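Local coordinates for exopolysaccharide biosynthesis protein (Pantoea stewartii subsp. stewartii DC283, PDB 6TGF), which probably modifies the glycan of the bacterial biofilm as a hydrolase, and has a parallel beta-helix fold like that of bacteriophage tailspikes, at residues 704-718 against 724-736. Residues are numbered along the deposited sequence; the frame is centred on the assembly and turned at random.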
ATOM      1  N   LEU B 704      -4.940 -69.449  28.454  1.00 66.31           N
ATOM      2  CA  LEU B 704      -5.444 -70.115  29.686  1.00 67.95           C
ATOM      3  C   LEU B 704      -5.059 -71.598  29.668  1.00 69.19           C
ATOM      4  O   LEU B 704      -5.255 -72.252  28.624  1.00 68.57           O
ATOM      5  CB  LEU B 704      -6.964 -69.941  29.780  1.00 68.01           C
ATOM      6  CG  LEU B 704      -7.454 -68.827  30.705  1.00 68.18           C
ATOM      7  CD1 LEU B 704      -8.966 -68.701  30.642  1.00 67.97           C
ATOM      8  CD2 LEU B 704      -7.013 -69.062  32.141  1.00 68.79           C
ATOM      9  N   SER B 705      -4.529 -72.094  30.790  1.00 71.29           N
ATOM     10  CA  SER B 705      -4.247 -73.531  31.048  1.00 73.04           C
ATOM     11  C   SER B 705      -5.560 -74.252  31.378  1.00 74.47           C
ATOM     12  O   SER B 705      -6.358 -73.696  32.157  1.00 74.51           O
ATOM     13  CB  SER B 705      -3.237 -73.696  32.155  1.00 73.76           C
ATOM     14  OG  SER B 705      -3.062 -75.066  32.484  1.00 74.04           O
ATOM     15  N   ALA B 706      -5.757 -75.449  30.814  1.00 76.43           N
ATOM     16  CA  ALA B 706      -6.972 -76.285  30.960  1.00 78.12           C
ATOM     17  C   ALA B 706      -7.228 -76.615  32.437  1.00 80.23           C
ATOM     18  O   ALA B 706      -8.407 -76.786  32.803  1.00 80.12           O
ATOM     19  CB  ALA B 706      -6.827 -77.544  30.139  1.00 78.07           C
ATOM     20  N   ASP B 707      -6.164 -76.693  33.247  1.00 82.81           N
ATOM     21  CA  ASP B 707      -6.200 -77.109  34.676  1.00 84.62           C
ATOM     22  C   ASP B 707      -6.968 -76.082  35.519  1.00 85.55           C
ATOM     23  O   ASP B 707      -7.553 -76.495  36.540  1.00 86.38           O
ATOM     24  CB  ASP B 707      -4.785 -77.305  35.232  1.00 85.49           C
ATOM     25  CG  ASP B 707      -3.963 -78.354  34.499  1.00 85.85           C
ATOM     26  OD1 ASP B 707      -4.543 -79.086  33.670  1.00 85.67           O
ATOM     27  OD2 ASP B 707      -2.745 -78.429  34.761  1.00 86.57           O
ATOM     28  N   ASN B 708      -6.960 -74.804  35.119  1.00 86.01           N
ATOM     29  CA  ASN B 708      -7.615 -73.684  35.850  1.00 86.84           C
ATOM     30  C   ASN B 708      -8.995 -73.386  35.244  1.00 86.65           C
ATOM     31  O   ASN B 708      -9.613 -72.392  35.668  1.00 86.51           O
ATOM     32  CB  ASN B 708      -6.728 -72.436  35.861  1.00 86.88           C
ATOM     33  CG  ASN B 708      -5.480 -72.615  36.700  1.00 87.39           C
ATOM     34  OD1 ASN B 708      -5.562 -72.957  37.877  1.00 87.82           O
ATOM     35  ND2 ASN B 708      -4.322 -72.382  36.106  1.00 87.29           N
ATOM     36  N   VAL B 709      -9.464 -74.221  34.308  1.00 86.82           N
ATOM     37  CA  VAL B 709     -10.782 -74.080  33.618  1.00 87.06           C
ATOM     38  C   VAL B 709     -11.651 -75.296  33.963  1.00 87.38           C
ATOM     39  O   VAL B 709     -11.152 -76.433  33.844  1.00 87.49           O
ATOM     40  CB  VAL B 709     -10.602 -73.936  32.093  1.00 86.97           C
ATOM     41  CG1 VAL B 709     -11.935 -73.873  31.360  1.00 86.65           C
ATOM     42  CG2 VAL B 709      -9.745 -72.731  31.738  1.00 87.05           C
ATOM     43  N   ASP B 710     -12.903 -75.057  34.367  1.00 87.46           N
ATOM     44  CA  ASP B 710     -13.938 -76.105  34.573  1.00 87.62           C
ATOM     45  C   ASP B 710     -14.454 -76.544  33.196  1.00 86.86           C
ATOM     46  O   ASP B 710     -15.394 -75.907  32.689  1.00 86.81           O
ATOM     47  CB  ASP B 710     -15.060 -75.597  35.485  1.00 88.30           C
ATOM     48  CG  ASP B 710     -16.157 -76.612  35.761  1.00 88.52           C
ATOM     49  OD1 ASP B 710     -15.905 -77.818  35.573  1.00 88.78           O
ATOM     50  OD2 ASP B 710     -17.258 -76.186  36.166  1.00 88.43           O
ATOM     51  N   THR B 711     -13.857 -77.598  32.629  1.00 86.60           N
ATOM     52  CA  THR B 711     -14.115 -78.101  31.249  1.00 86.26           C
ATOM     53  C   THR B 711     -15.473 -78.817  31.180  1.00 86.82           C
ATOM     54  O   THR B 711     -15.947 -79.051  30.051  1.00 86.16           O
ATOM     55  CB  THR B 711     -12.987 -79.034  30.786  1.00 85.69           C
ATOM     56  OG1 THR B 711     -11.749 -78.520  31.277  1.00 85.61           O
ATOM     57  CG2 THR B 711     -12.910 -79.176  29.281  1.00 85.16           C
ATOM     58  N   ARG B 712     -16.068 -79.148  32.333  1.00 88.20           N
ATOM     59  CA  ARG B 712     -17.332 -79.929  32.448  1.00 89.12           C
ATOM     60  C   ARG B 712     -18.408 -79.319  31.540  1.00 89.13           C
ATOM     61  O   ARG B 712     -18.796 -79.992  30.565  1.00 88.33           O
ATOM     62  CB  ARG B 712     -17.797 -79.988  33.908  1.00 90.24           C
ATOM     63  CG  ARG B 712     -16.921 -80.855  34.802  1.00 90.95           C
ATOM     64  CD  ARG B 712     -17.485 -81.065  36.196  1.00 91.92           C
ATOM     65  NE  ARG B 712     -17.020 -80.063  37.151  1.00 92.59           N
ATOM     66  CZ  ARG B 712     -17.770 -79.122  37.727  1.00 93.08           C
ATOM     67  NH1 ARG B 712     -19.064 -79.021  37.464  1.00 93.25           N
ATOM     68  NH2 ARG B 712     -17.214 -78.275  38.577  1.00 93.34           N
ATOM     69  N   LYS B 713     -18.861 -78.096  31.846  1.00 90.00           N
ATOM     70  CA  LYS B 713     -19.933 -77.383  31.096  1.00 89.94           C
ATOM     71  C   LYS B 713     -19.508 -75.950  30.791  1.00 88.65           C
ATOM     72  O   LYS B 713     -18.763 -75.342  31.557  1.00 88.30           O
ATOM     73  CB  LYS B 713     -21.236 -77.324  31.901  1.00 91.13           C
ATOM     74  CG  LYS B 713     -22.005 -78.632  32.008  1.00 91.88           C
ATOM     75  CD  LYS B 713     -21.795 -79.352  33.322  1.00 92.98           C
ATOM     76  CE  LYS B 713     -22.253 -80.794  33.290  1.00 93.43           C
ATOM     77  NZ  LYS B 713     -21.340 -81.645  32.490  1.00 93.33           N
ATOM     78  N   PRO B 714     -19.969 -75.373  29.657  1.00 87.32           N
ATOM     79  CA  PRO B 714     -20.022 -73.920  29.502  1.00 86.73           C
ATOM     80  C   PRO B 714     -20.824 -73.287  30.650  1.00 85.98           C
ATOM     81  O   PRO B 714     -21.931 -73.735  30.893  1.00 86.28           O
ATOM     82  CB  PRO B 714     -20.730 -73.716  28.152  1.00 86.72           C
ATOM     83  CG  PRO B 714     -20.480 -75.005  27.392  1.00 86.62           C
ATOM     84  CD  PRO B 714     -20.414 -76.087  28.450  1.00 86.96           C
ATOM     85  N   GLU B 715     -20.247 -72.290  31.330  1.00 84.84           N
ATOM     86  CA  GLU B 715     -20.884 -71.562  32.463  1.00 84.34           C
ATOM     87  C   GLU B 715     -22.150 -70.860  31.958  1.00 83.20           C
ATOM     88  O   GLU B 715     -23.191 -70.959  32.637  1.00 83.26           O
ATOM     89  CB  GLU B 715     -19.913 -70.552  33.080  1.00 84.45           C
ATOM     90  CG  GLU B 715     -20.557 -69.652  34.122  1.00 84.95           C
ATOM     91  CD  GLU B 715     -19.589 -68.860  34.982  1.00 85.16           C
ATOM     92  OE1 GLU B 715     -18.511 -68.495  34.475  1.00 84.98           O
ATOM     93  OE2 GLU B 715     -19.917 -68.610  36.158  1.00 85.69           O
ATOM     94  N   GLY B 716     -22.050 -70.173  30.816  1.00 81.61           N
ATOM     95  CA  GLY B 716     -23.170 -69.456  30.177  1.00 80.73           C
ATOM     96  C   GLY B 716     -22.909 -69.187  28.705  1.00 79.26           C
ATOM     97  O   GLY B 716     -21.962 -69.779  28.151  1.00 78.51           O
ATOM     98  N   PHE B 717     -23.729 -68.324  28.097  1.00 78.63           N
ATOM     99  CA  PHE B 717     -23.666 -67.938  26.663  1.00 77.85           C
ATOM    100  C   PHE B 717     -23.925 -66.434  26.517  1.00 76.92           C
ATOM    101  O   PHE B 717     -24.452 -65.814  27.465  1.00 76.84           O
ATOM    102  CB  PHE B 717     -24.698 -68.719  25.846  1.00 78.21           C
ATOM    103  CG  PHE B 717     -24.576 -70.217  25.943  1.00 78.60           C
ATOM    104  CD1 PHE B 717     -25.140 -70.909  27.004  1.00 79.19           C
ATOM    105  CD2 PHE B 717     -23.897 -70.936  24.973  1.00 78.35           C
ATOM    106  CE1 PHE B 717     -25.024 -72.288  27.096  1.00 79.26           C
ATOM    107  CE2 PHE B 717     -23.785 -72.313  25.066  1.00 78.43           C
ATOM    108  CZ  PHE B 717     -24.347 -72.987  26.123  1.00 78.81           C
ATOM    109  N   VAL B 718     -23.561 -65.878  25.358  1.00 75.32           N
ATOM    110  CA  VAL B 718     -23.918 -64.494  24.924  1.00 74.46           C
ATOM    111  C   VAL B 718     -24.371 -64.552  23.460  1.00 73.13           C
ATOM    112  O   VAL B 718     -23.764 -65.312  22.682  1.00 72.00           O
ATOM    113  CB  VAL B 718     -22.754 -63.503  25.125  1.00 74.62           C
ATOM    114  CG1 VAL B 718     -22.514 -63.215  26.599  1.00 74.90           C
ATOM    115  CG2 VAL B 718     -21.468 -63.970  24.457  1.00 74.53           C
ATOM    116  N   GLY B 724     -23.921 -63.465   9.837  1.00 72.65           N
ATOM    117  CA  GLY B 724     -25.324 -63.098   9.557  1.00 74.01           C
ATOM    118  C   GLY B 724     -26.316 -63.760  10.501  1.00 74.99           C
ATOM    119  O   GLY B 724     -27.355 -63.133  10.784  1.00 75.47           O
ATOM    120  N   LYS B 725     -26.026 -64.982  10.967  1.00 75.95           N
ATOM    121  CA  LYS B 725     -26.954 -65.816  11.777  1.00 76.86           C
ATOM    122  C   LYS B 725     -26.718 -65.553  13.269  1.00 76.57           C
ATOM    123  O   LYS B 725     -25.550 -65.615  13.701  1.00 76.09           O
ATOM    124  CB  LYS B 725     -26.754 -67.298  11.437  1.00 77.57           C
ATOM    125  CG  LYS B 725     -27.945 -68.198  11.734  1.00 78.66           C
ATOM    126  CD  LYS B 725     -27.940 -69.483  10.935  1.00 79.24           C
ATOM    127  CE  LYS B 725     -29.158 -70.348  11.192  1.00 79.87           C
ATOM    128  NZ  LYS B 725     -29.510 -71.164  10.006  1.00 80.20           N
ATOM    129  N   THR B 726     -27.790 -65.272  14.021  1.00 76.75           N
ATOM    130  CA  THR B 726     -27.765 -65.053  15.494  1.00 76.82           C
ATOM    131  C   THR B 726     -27.577 -66.406  16.189  1.00 76.98           C
ATOM    132  O   THR B 726     -28.467 -67.267  16.042  1.00 77.61           O
ATOM    133  CB  THR B 726     -29.038 -64.349  15.987  1.00 76.89           C
ATOM    134  OG1 THR B 726     -29.383 -63.328  15.051  1.00 76.51           O
ATOM    135  CG2 THR B 726     -28.878 -63.745  17.364  1.00 76.85           C
ATOM    136  N   VAL B 727     -26.461 -66.580  16.904  1.00 76.67           N
ATOM    137  CA  VAL B 727     -26.084 -67.850  17.597  1.00 76.69           C
ATOM    138  C   VAL B 727     -25.635 -67.525  19.026  1.00 76.72           C
ATOM    139  O   VAL B 727     -25.538 -66.326  19.360  1.00 76.70           O
ATOM    140  CB  VAL B 727     -24.995 -68.610  16.812  1.00 76.54           C
ATOM    141  CG1 VAL B 727     -25.472 -68.996  15.420  1.00 76.45           C
ATOM    142  CG2 VAL B 727     -23.694 -67.826  16.729  1.00 76.39           C
ATOM    143  N   ALA B 728     -25.379 -68.561  19.830  1.00 76.73           N
ATOM    144  CA  ALA B 728     -24.927 -68.470  21.239  1.00 76.98           C
ATOM    145  C   ALA B 728     -23.425 -68.768  21.315  1.00 76.74           C
ATOM    146  O   ALA B 728     -23.041 -69.926  21.056  1.00 76.51           O
ATOM    147  CB  ALA B 728     -25.719 -69.431  22.092  1.00 77.15           C
ATOM    148  N   LEU B 729     -22.611 -67.760  21.650  1.00 76.67           N
ATOM    149  CA  LEU B 729     -21.151 -67.918  21.886  1.00 76.51           C
ATOM    150  C   LEU B 729     -20.944 -68.450  23.301  1.00 76.48           C
ATOM    151  O   LEU B 729     -21.253 -67.762  24.272  1.00 76.12           O
ATOM    152  CB  LEU B 729     -20.436 -66.576  21.689  1.00 76.74           C
ATOM    153  CG  LEU B 729     -18.925 -66.673  21.481  1.00 76.53           C
ATOM    154  CD1 LEU B 729     -18.601 -67.110  20.060  1.00 76.36           C
ATOM    155  CD2 LEU B 729     -18.241 -65.352  21.797  1.00 76.63           C
ATOM    156  N   PRO B 730     -20.416 -69.685  23.465  1.00 76.57           N
ATOM    157  CA  PRO B 730     -20.264 -70.285  24.788  1.00 76.96           C
ATOM    158  C   PRO B 730     -19.038 -69.736  25.529  1.00 77.19           C
ATOM    159  O   PRO B 730     -18.182 -69.151  24.891  1.00 76.71           O
ATOM    160  CB  PRO B 730     -20.078 -71.770  24.458  1.00 76.90           C
ATOM    161  CG  PRO B 730     -19.334 -71.749  23.141  1.00 76.45           C
ATOM    162  CD  PRO B 730     -19.905 -70.558  22.396  1.00 76.45           C
ATOM    163  N   TYR B 731     -18.986 -69.943  26.846  1.00 77.84           N
ATOM    164  CA  TYR B 731     -17.838 -69.564  27.707  1.00 78.47           C
ATOM    165  C   TYR B 731     -17.839 -70.421  28.979  1.00 79.46           C
ATOM    166  O   TYR B 731     -18.925 -70.724  29.506  1.00 80.17           O
ATOM    167  CB  TYR B 731     -17.868 -68.061  27.990  1.00 78.45           C
ATOM    168  CG  TYR B 731     -19.031 -67.563  28.814  1.00 78.73           C
ATOM    169  CD1 TYR B 731     -19.030 -67.662  30.197  1.00 79.02           C
ATOM    170  CD2 TYR B 731     -20.121 -66.954  28.213  1.00 78.70           C
ATOM    171  CE1 TYR B 731     -20.089 -67.194  30.959  1.00 79.16           C
ATOM    172  CE2 TYR B 731     -21.187 -66.477  28.960  1.00 78.87           C
ATOM    173  CZ  TYR B 731     -21.173 -66.600  30.338  1.00 79.03           C
ATOM    174  OH  TYR B 731     -22.219 -66.136  31.080  1.00 79.28           O
ATOM    175  N   PHE B 732     -16.643 -70.800  29.439  1.00 80.55           N
ATOM    176  CA  PHE B 732     -16.406 -71.686  30.609  1.00 81.59           C
ATOM    177  C   PHE B 732     -15.936 -70.839  31.798  1.00 82.42           C
ATOM    178  O   PHE B 732     -15.362 -69.755  31.579  1.00 82.24           O
ATOM    179  CB  PHE B 732     -15.398 -72.780  30.242  1.00 81.67           C
ATOM    180  CG  PHE B 732     -15.910 -73.791  29.244  1.00 81.60           C
ATOM    181  CD1 PHE B 732     -15.999 -73.480  27.895  1.00 81.16           C
ATOM    182  CD2 PHE B 732     -16.306 -75.056  29.654  1.00 81.98           C
ATOM    183  CE1 PHE B 732     -16.471 -74.412  26.982  1.00 81.08           C
ATOM    184  CE2 PHE B 732     -16.778 -75.986  28.739  1.00 81.52           C
ATOM    185  CZ  PHE B 732     -16.859 -75.662  27.406  1.00 81.07           C
ATOM    186  N   ALA B 733     -16.187 -71.324  33.018  1.00 83.77           N
ATOM    187  CA  ALA B 733     -15.796 -70.676  34.294  1.00 84.93           C
ATOM    188  C   ALA B 733     -14.325 -70.980  34.597  1.00 85.38           C
ATOM    189  O   ALA B 733     -13.807 -71.988  34.072  1.00 84.33           O
ATOM    190  CB  ALA B 733     -16.693 -71.145  35.412  1.00 85.52           C
ATOM    191  N   ILE B 734     -13.690 -70.139  35.420  1.00 86.68           N
ATOM    192  CA  ILE B 734     -12.263 -70.267  35.845  1.00 88.03           C
ATOM    193  C   ILE B 734     -12.235 -70.672  37.324  1.00 89.10           C
ATOM    194  O   ILE B 734     -12.872 -69.974  38.137  1.00 88.71           O
ATOM    195  CB  ILE B 734     -11.489 -68.957  35.586  1.00 88.47           C
ATOM    196  CG1 ILE B 734     -11.662 -68.479  34.140  1.00 88.27           C
ATOM    197  CG2 ILE B 734     -10.020 -69.112  35.959  1.00 88.58           C
ATOM    198  CD1 ILE B 734     -11.048 -67.127  33.848  1.00 88.23           C
ATOM    199  N   LYS B 735     -11.519 -71.757  37.647  1.00 90.33           N
ATOM    200  CA  LYS B 735     -11.363 -72.291  39.029  1.00 91.77           C
ATOM    201  C   LYS B 735     -10.684 -71.228  39.901  1.00 92.11           C
ATOM    202  O   LYS B 735      -9.736 -70.583  39.409  1.00 92.20           O
ATOM    203  CB  LYS B 735     -10.533 -73.580  39.034  1.00 92.61           C
ATOM    204  CG  LYS B 735     -11.111 -74.750  38.246  1.00 92.65           C
ATOM    205  CD  LYS B 735     -10.283 -76.014  38.370  1.00 93.08           C
ATOM    206  CE  LYS B 735     -10.585 -77.044  37.302  1.00 93.12           C
ATOM    207  NZ  LYS B 735     -11.862 -77.750  37.561  1.00 93.65           N
ATOM    208  N   ALA B 736     -11.156 -71.057  41.140  1.00 92.17           N
ATOM    209  CA  ALA B 736     -10.625 -70.086  42.126  1.00 92.18           C
ATOM    210  C   ALA B 736      -9.228 -70.526  42.577  1.00 92.08           C
ATOM    211  O   ALA B 736      -8.229 -69.870  42.284  1.00 91.54           O
ATOM    212  CB  ALA B 736     -11.569 -69.963  43.298  1.00 92.61           C
ATOM    213  OXT ALA B 736      -9.066 -71.549  43.241  1.00 92.16           O
TER
HETATM  214  O   HOH W   1     -24.109 -64.628  29.837  1.00 48.10           O
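Tyr731 lies across Gly716 like a lid. Its CG sits between the backbone N and the carbonyl carbon (chi1 66°), which lays the ring over its own hairpin partner. Gly716 CA is 3.9 Å from the ring centroid, a CH-pi contact over the face. With no side chain, Gly716 leaves the hollow that the ring fills. A water at the ring edge joins Tyr731 OH to Phe717 O.

Phe732 is the second bump. Its ring is held in the bend 710-714, with Pro714 CA over the centre of one face, 3.9 Å from the centroid. Asp710 O lies at the ring edge, 3.3 Å from Phe732 CD2. Val709 CG1 packs on Phe732 CB. The Phe717 ring, on the same face of the hairpin as Pro730, leans obliquely on Ala728 and Pro730, with Phe717 CD2 3.7 Å from Ala728 CB.

Backbone bonds pair Val718 with Leu729, and Tyr731 N with Gly716 O. A classic beta bulge sets two residues, Glu715 and Gly716, opposite Tyr731. Farther on, Asn708 O takes Lys735 N at 2.8 Å.

Phe732 also meets Phe717 of the second subunit edge-to-face, and Phe717 meets Phe732 of the third. The contact thus knits the C-terminal tip of the trimer. Its chemistry is mainly backbone pairing and apolar packing; Lys735 NZ stays 4.5 Å from Asp710 OD1, too far for a salt bridge.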